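Local coordinates for methyltransferase-like protein (PDB 4PNE) that catalyses a [4+2] cycloaddition in spinosyn biosynthesis, using a methyltransferase-like fold that here holds S-adenosyl-L-homocysteine, at residues A[34-39]-A[148-153]; A[101-106]-A[125-130]. All coordinates share one frame; numbering follows the deposited sequence.

In the fold
Both contacts hold S-adenosyl-L-homocysteine, but at different parts of it: contact 1 (34-39 with 148-153) meets the adenine, contact 2 (101-106 with 125-130) the ribose and the amino-acid tail. Their centres lie about 14 Å apart. Along the chain contact 2 is nested inside the loop that contact 1 closes. The two also pack directly, with Cys148 N 3.7 Å from Val128 CG2 where strand 144-148 runs out beside helix 125-138. Contact 1 lies at the surface and contact 2 is largely buried. Gly102, Asp150 and Ala151 are observed binding residues, so the parallel strands 95-99 and 144-148 each deliver part of the ligand site from the loop that follows them.

Contact 1: residues A[34-39]-A[148-153]; sequences PTSQQV and CVDAMS. With SAH (S-adenosyl-L-homocysteine), chain C.
Across this contact the polar meeting is a single one, between Ser36 and Asp150, and it continues into the ligand. Ser36 OG donates to Asp150 OD2 at 2.8 Å, descending on the carboxylate from 54° out of its plane. Because Ser36 has a second deposited conformer, this bond may be made only part of the time. The other oxygen serves the adenine: SAH N6 donates to Asp150 OD1 at 3.1 Å, while Met152 N closes on the same oxygen at 2.9 Å as an Asx turn. CG of Asp150 stands opposite the backbone N (chi1 -171°), which carries the carboxylate between the amino group of the base and the start of helix 36-54. The neighbouring backbone completes recognition of the base edge, Ala151 N reaching SAH N1 at 2.9 Å along an almost straight line (172°).

Van der Waals contacts flank the base. By the amino group, the methyl CE of Met152 lies 4.3 Å from Ser36 CB and 3.8 Å from SAH N6; the bend of the chain at its thioether turns that methyl back toward the base. By the five-membered ring, Val39 CG1 touches SAH C8 at 3.6 Å. The helix that supplies Ser36 and Val39 begins with a capping box of Thr35 and Gln38.

Such pairing, an aspartate oxygen for N6 and the next backbone N for N1, is the familiar adenine recognition of class I methyltransferases. Two donors on OD1, SAH N6 and Met152 N, joined in the conformer described by Ser36 OG on OD2, are consistent with an ionised Asp150. Ser36 thus lines the pocket with CB while its hydroxyl engages the carboxylate oxygen that does not accept from N6.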
loop_
_atom_site.group_PDB
_atom_site.type_symbol
_atom_site.label_atom_id
_atom_site.label_comp_id
_atom_site.label_asym_id
_atom_site.label_seq_id
_atom_site.Cartn_x
_atom_site.Cartn_y
_atom_site.Cartn_z
ATOM N N PRO A 34 12.654 7.267 -8.865
ATOM C CA PRO A 34 13.466 6.249 -8.196
ATOM C C PRO A 34 13.241 4.839 -8.768
ATOM O O PRO A 34 12.112 4.477 -9.100
ATOM C CB PRO A 34 12.982 6.314 -6.742
ATOM C CG PRO A 34 12.398 7.663 -6.588
ATOM C CD PRO A 34 11.837 8.039 -7.910
ATOM N N THR A 35 14.311 4.058 -8.872
ATOM C CA THR A 35 14.225 2.661 -9.321
ATOM C C THR A 35 13.650 1.772 -8.232
ATOM O O THR A 35 13.601 2.172 -7.068
ATOM C CB THR A 35 15.588 2.082 -9.702
ATOM O OG1 THR A 35 16.411 2.019 -8.531
ATOM C CG2 THR A 35 16.260 2.931 -10.747
ATOM N N SER A 36 13.232 0.564 -8.603
ATOM C CA SER A 36 12.699 -0.373 -7.626
ATOM C C SER A 36 13.764 -0.725 -6.576
ATOM O O SER A 36 13.457 -0.896 -5.399
ATOM C CB SER A 36 12.156 -1.632 -8.315
ATOM O OG SER A 36 13.130 -2.296 -9.088
ATOM N N GLN A 37 15.020 -0.805 -6.988
ATOM C CA GLN A 37 16.100 -1.057 -6.031
ATOM C C GLN A 37 16.223 0.108 -5.031
ATOM O O GLN A 37 16.398 -0.093 -3.817
ATOM C CB GLN A 37 17.404 -1.278 -6.790
ATOM C CG GLN A 37 18.556 -1.777 -5.950
ATOM C CD GLN A 37 19.754 -2.150 -6.800
ATOM O OE1 GLN A 37 19.718 -2.043 -8.030
ATOM N NE2 GLN A 37 20.825 -2.592 -6.149
ATOM N N GLN A 38 16.095 1.334 -5.540
ATOM C CA GLN A 38 16.161 2.526 -4.714
ATOM C C GLN A 38 14.990 2.601 -3.745
ATOM O O GLN A 38 15.155 2.984 -2.583
ATOM C CB GLN A 38 16.233 3.769 -5.606
ATOM C CG GLN A 38 17.632 3.934 -6.222
ATOM C CD GLN A 38 17.737 5.061 -7.239
ATOM O OE1 GLN A 38 16.808 5.338 -7.995
ATOM N NE2 GLN A 38 18.885 5.723 -7.251
ATOM N N VAL A 39 13.802 2.243 -4.223
ATOM C CA VAL A 39 12.661 2.203 -3.344
ATOM C C VAL A 39 12.902 1.142 -2.262
ATOM O O VAL A 39 12.659 1.404 -1.087
ATOM C CB VAL A 39 11.360 1.911 -4.123
ATOM C CG1 VAL A 39 10.201 1.723 -3.156
ATOM C CG2 VAL A 39 11.070 3.048 -5.072
ATOM N N CYS A 148 10.989 -11.178 -2.456
ATOM C CA CYS A 148 11.518 -9.956 -3.026
ATOM C C CYS A 148 11.347 -9.999 -4.529
ATOM O O CYS A 148 12.158 -10.600 -5.232
ATOM C CB CYS A 148 12.992 -9.779 -2.679
ATOM S SG CYS A 148 13.621 -8.125 -3.035
ATOM N N VAL A 149 10.304 -9.320 -4.992
ATOM C CA VAL A 149 9.832 -9.379 -6.360
ATOM C C VAL A 149 9.415 -7.976 -6.779
ATOM O O VAL A 149 8.741 -7.271 -6.025
ATOM C CB VAL A 149 8.638 -10.358 -6.503
ATOM C CG1 VAL A 149 7.969 -10.254 -7.872
ATOM C CG2 VAL A 149 9.070 -11.775 -6.239
ATOM N N ASP A 150 9.826 -7.583 -7.982
ATOM C CA ASP A 150 9.443 -6.322 -8.602
ATOM C C ASP A 150 8.122 -6.477 -9.358
ATOM O O ASP A 150 8.032 -7.249 -10.294
ATOM C CB ASP A 150 10.553 -5.875 -9.565
ATOM C CG ASP A 150 10.355 -4.460 -10.100
ATOM O OD1 ASP A 150 9.227 -3.922 -10.104
ATOM O OD2 ASP A 150 11.371 -3.892 -10.546
ATOM N N ALA A 151 7.111 -5.713 -8.983
ATOM C CA ALA A 151 5.790 -5.835 -9.570
ATOM C C ALA A 151 5.774 -5.453 -11.036
ATOM O O ALA A 151 4.843 -5.810 -11.737
ATOM C CB ALA A 151 4.782 -4.977 -8.777
ATOM N N MET A 152 6.798 -4.745 -11.505
ATOM C CA MET A 152 6.845 -4.374 -12.915
ATOM C C MET A 152 7.305 -5.555 -13.763
ATOM O O MET A 152 7.254 -5.489 -15.007
ATOM C CB MET A 152 7.738 -3.156 -13.120
ATOM C CG MET A 152 7.058 -1.895 -12.603
ATOM S SD MET A 152 8.033 -0.398 -12.674
ATOM C CE MET A 152 9.120 -0.668 -11.275
ATOM N N SER A 153 7.726 -6.636 -13.096
ATOM C CA SER A 153 8.096 -7.873 -13.787
ATOM C C SER A 153 7.846 -9.105 -12.929
ATOM O O SER A 153 8.741 -9.614 -12.274
ATOM C CB SER A 153 9.560 -7.836 -14.192
ATOM O OG SER A 153 9.838 -8.978 -14.980
HETATM N N SAH C . 0.706 -2.673 1.248
HETATM C CA SAH C . 1.533 -2.472 2.441
HETATM C CB SAH C . 2.733 -1.553 2.228
HETATM C CG SAH C . 2.528 -0.261 1.477
HETATM S SD SAH C . 4.024 0.738 1.507
HETATM C C SAH C . 0.673 -1.952 3.559
HETATM O O SAH C . 1.083 -1.999 4.705
HETATM O OXT SAH C . -0.474 -1.568 3.313
HETATM C "C5'" SAH C . 4.521 0.471 -0.214
HETATM C "C4'" SAH C . 5.041 -0.931 -0.495
HETATM O "O4'" SAH C . 5.186 -1.112 -1.898
HETATM C "C3'" SAH C . 6.410 -1.218 0.096
HETATM O "O3'" SAH C . 6.313 -2.496 0.697
HETATM C "C2'" SAH C . 7.338 -1.210 -1.108
HETATM O "O2'" SAH C . 8.538 -1.974 -1.005
HETATM C "C1'" SAH C . 6.404 -1.743 -2.193
HETATM N N9 SAH C . 6.887 -1.448 -3.556
HETATM C C8 SAH C . 7.316 -0.283 -4.105
HETATM N N7 SAH C . 7.708 -0.499 -5.381
HETATM C C5 SAH C . 7.544 -1.811 -5.641
HETATM C C6 SAH C . 7.794 -2.587 -6.753
HETATM N N6 SAH C . 8.274 -2.065 -7.872
HETATM N N1 SAH C . 7.501 -3.903 -6.717
HETATM C C2 SAH C . 6.982 -4.490 -5.581
HETATM N N3 SAH C . 6.776 -3.741 -4.458
HETATM C C4 SAH C . 7.028 -2.414 -4.506
#

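Contact 2: residues A[101-106]-A[125-130]; sequences CGTGQP and QVQVAI. With SAH (S-adenosyl-L-homocysteine), chain C.
Gln127 reaches from helix 125-138 across the backbone of Gly102 to the ribose of the ligand. Its CG lies opposite its own carbonyl carbon (chi1 -71°) and the chain is extended beyond, so that the aliphatic part passes over the glycine peptide before the amide arrives at the sugar. CB sits 3.2 Å from Gly102 O, and farther along the amide carbon CD is 3.6 Å from Gly102 CA. No hydrogen bond links the segments directly, and the ligand is what joins them through polar atoms: SAH O3' donates to Gln127 OE1 at 2.8 Å and receives Gly102 N at 3.0 Å, the latter well off a straight line (131°). Thr122 OG1 also bonds Gln127 OE1, which gives that oxygen a second partner and helps fix the rotation of the amide.

One helical turn on, Ile130 directs its branch methyl CG2 at Thr103, 4.1 Å from CB. Thr103 CG2 in turn lies 4.3 Å from Gln127 CG, putting the threonine against both helix residues. Ile130 also packs on Thr47 and Asn51 of helix 36-54, which packs against this face of helix 125-138.

The loop owes its shape to a type II' turn from Cys101 to Gly104, closed by Gly104 N to Cys101 O at 3.0 Å. Beyond it helix 105-113 begins, where Pro106 CG approaches the carboxylate oxygen O of the ligand to 3.5 Å.

A glycine-rich turn between strand 95-99 and helix 105-113, with Gly102 and Gly104 in a GxG arrangement, matches the first conserved motif of the Rossmann-like class I methyltransferases, the loop that cradles the cofactor in that fold.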
loop_
_atom_site.group_PDB
_atom_site.type_symbol
_atom_site.label_atom_id
_atom_site.label_comp_id
_atom_site.label_asym_id
_atom_site.label_seq_id
_atom_site.Cartn_x
_atom_site.Cartn_y
_atom_site.Cartn_z
ATOM N N CYS A 101 3.869 -5.474 -0.241
ATOM C CA CYS A 101 3.206 -5.999 0.928
ATOM C C CYS A 101 3.697 -5.377 2.243
ATOM O O CYS A 101 3.195 -5.746 3.308
ATOM C CB CYS A 101 3.384 -7.525 0.964
ATOM S SG CYS A 101 5.147 -8.060 1.119
ATOM N N GLY A 102 4.653 -4.450 2.175
ATOM C CA GLY A 102 5.212 -3.840 3.375
ATOM C C GLY A 102 5.814 -4.912 4.280
ATOM O O GLY A 102 6.440 -5.872 3.789
ATOM N N THR A 103 5.587 -4.782 5.584
ATOM C CA THR A 103 6.107 -5.777 6.529
ATOM C C THR A 103 5.195 -6.997 6.634
ATOM O O THR A 103 5.368 -7.858 7.515
ATOM C CB THR A 103 6.290 -5.164 7.921
ATOM O OG1 THR A 103 5.015 -4.781 8.422
ATOM C CG2 THR A 103 7.168 -3.948 7.849
ATOM N N GLY A 104 4.159 -7.042 5.789
ATOM C CA GLY A 104 3.214 -8.140 5.801
ATOM C C GLY A 104 2.113 -8.048 6.846
ATOM O O GLY A 104 1.331 -8.992 7.011
ATOM N N GLN A 105 2.027 -6.934 7.586
ATOM C CA GLN A 105 1.051 -6.899 8.659
ATOM C C GLN A 105 -0.409 -7.039 8.142
ATOM O O GLN A 105 -1.186 -7.783 8.732
ATOM C CB GLN A 105 1.252 -5.617 9.495
ATOM C CG GLN A 105 0.419 -5.513 10.749
ATOM C CD GLN A 105 -0.986 -4.946 10.483
ATOM O OE1 GLN A 105 -1.271 -4.448 9.406
ATOM N NE2 GLN A 105 -1.847 -4.996 11.488
ATOM N N PRO A 106 -0.799 -6.336 7.064
ATOM C CA PRO A 106 -2.151 -6.495 6.559
ATOM C C PRO A 106 -2.410 -7.917 6.028
ATOM O O PRO A 106 -3.481 -8.463 6.268
ATOM C CB PRO A 106 -2.215 -5.446 5.443
ATOM C CG PRO A 106 -1.232 -4.406 5.842
ATOM C CD PRO A 106 -0.097 -5.248 6.370
ATOM N N GLN A 125 14.280 -6.034 0.967
ATOM C CA GLN A 125 14.692 -7.280 1.619
ATOM C C GLN A 125 14.497 -7.230 3.136
ATOM O O GLN A 125 14.237 -8.251 3.767
ATOM C CB GLN A 125 16.146 -7.597 1.282
ATOM C CG GLN A 125 16.390 -7.757 -0.174
ATOM C CD GLN A 125 17.833 -8.040 -0.506
ATOM O OE1 GLN A 125 18.180 -9.149 -0.897
ATOM N NE2 GLN A 125 18.683 -7.035 -0.353
ATOM N N VAL A 126 14.612 -6.039 3.727
ATOM C CA VAL A 126 14.276 -5.875 5.122
ATOM C C VAL A 126 12.847 -6.296 5.347
ATOM O O VAL A 126 12.553 -7.024 6.264
ATOM C CB VAL A 126 14.480 -4.413 5.592
ATOM C CG1 VAL A 126 13.823 -4.177 6.928
ATOM C CG2 VAL A 126 15.986 -4.067 5.646
ATOM N N GLN A 127 11.927 -5.813 4.523
ATOM C CA GLN A 127 10.519 -6.175 4.726
ATOM C C GLN A 127 10.247 -7.682 4.505
ATOM O O GLN A 127 9.459 -8.286 5.235
ATOM C CB GLN A 127 9.618 -5.317 3.822
ATOM C CG GLN A 127 9.559 -3.885 4.288
ATOM C CD GLN A 127 8.701 -3.009 3.422
ATOM O OE1 GLN A 127 8.491 -3.290 2.250
ATOM N NE2 GLN A 127 8.294 -1.905 3.965
ATOM N N VAL A 128 10.890 -8.280 3.524
ATOM C CA VAL A 128 10.745 -9.704 3.301
ATOM C C VAL A 128 11.103 -10.474 4.552
ATOM O O VAL A 128 10.335 -11.326 5.033
ATOM C CB VAL A 128 11.620 -10.188 2.118
ATOM C CG1 VAL A 128 11.631 -11.727 2.037
ATOM C CG2 VAL A 128 11.118 -9.560 0.837
ATOM N N ALA A 129 12.267 -10.151 5.110
ATOM C CA ALA A 129 12.741 -10.841 6.288
ATOM C C ALA A 129 11.832 -10.666 7.507
ATOM O O ALA A 129 11.541 -11.624 8.210
ATOM C CB ALA A 129 14.166 -10.363 6.627
ATOM N N ILE A 130 11.363 -9.441 7.742
ATOM C CA ILE A 130 10.471 -9.167 8.868
ATOM C C ILE A 130 9.136 -9.885 8.676
ATOM O O ILE A 130 8.585 -10.480 9.621
ATOM C CB ILE A 130 10.242 -7.627 9.058
ATOM C CG1 ILE A 130 11.526 -6.957 9.568
ATOM C CG2 ILE A 130 9.056 -7.355 9.995
ATOM C CD1 ILE A 130 11.442 -5.469 9.697
HETATM N N SAH C . 0.706 -2.673 1.248
HETATM C CA SAH C . 1.533 -2.472 2.441
HETATM C CB SAH C . 2.733 -1.553 2.228
HETATM C CG SAH C . 2.528 -0.261 1.477
HETATM S SD SAH C . 4.024 0.738 1.507
HETATM C C SAH C . 0.673 -1.952 3.559
HETATM O O SAH C . 1.083 -1.999 4.705
HETATM O OXT SAH C . -0.474 -1.568 3.313
HETATM C "C5'" SAH C . 4.521 0.471 -0.214
HETATM C "C4'" SAH C . 5.041 -0.931 -0.495
HETATM O "O4'" SAH C . 5.186 -1.112 -1.898
HETATM C "C3'" SAH C . 6.410 -1.218 0.096
HETATM O "O3'" SAH C . 6.313 -2.496 0.697
HETATM C "C2'" SAH C . 7.338 -1.210 -1.108
HETATM O "O2'" SAH C . 8.538 -1.974 -1.005
HETATM C "C1'" SAH C . 6.404 -1.743 -2.193
HETATM N N9 SAH C . 6.887 -1.448 -3.556
HETATM C C8 SAH C . 7.316 -0.283 -4.105
HETATM N N7 SAH C . 7.708 -0.499 -5.381
HETATM C C5 SAH C . 7.544 -1.811 -5.641
HETATM C C6 SAH C . 7.794 -2.587 -6.753
HETATM N N6 SAH C . 8.274 -2.065 -7.872
HETATM N N1 SAH C . 7.501 -3.903 -6.717
HETATM C C2 SAH C . 6.982 -4.490 -5.581
HETATM N N3 SAH C . 6.776 -3.741 -4.458
HETATM C C4 SAH C . 7.028 -2.414 -4.506
#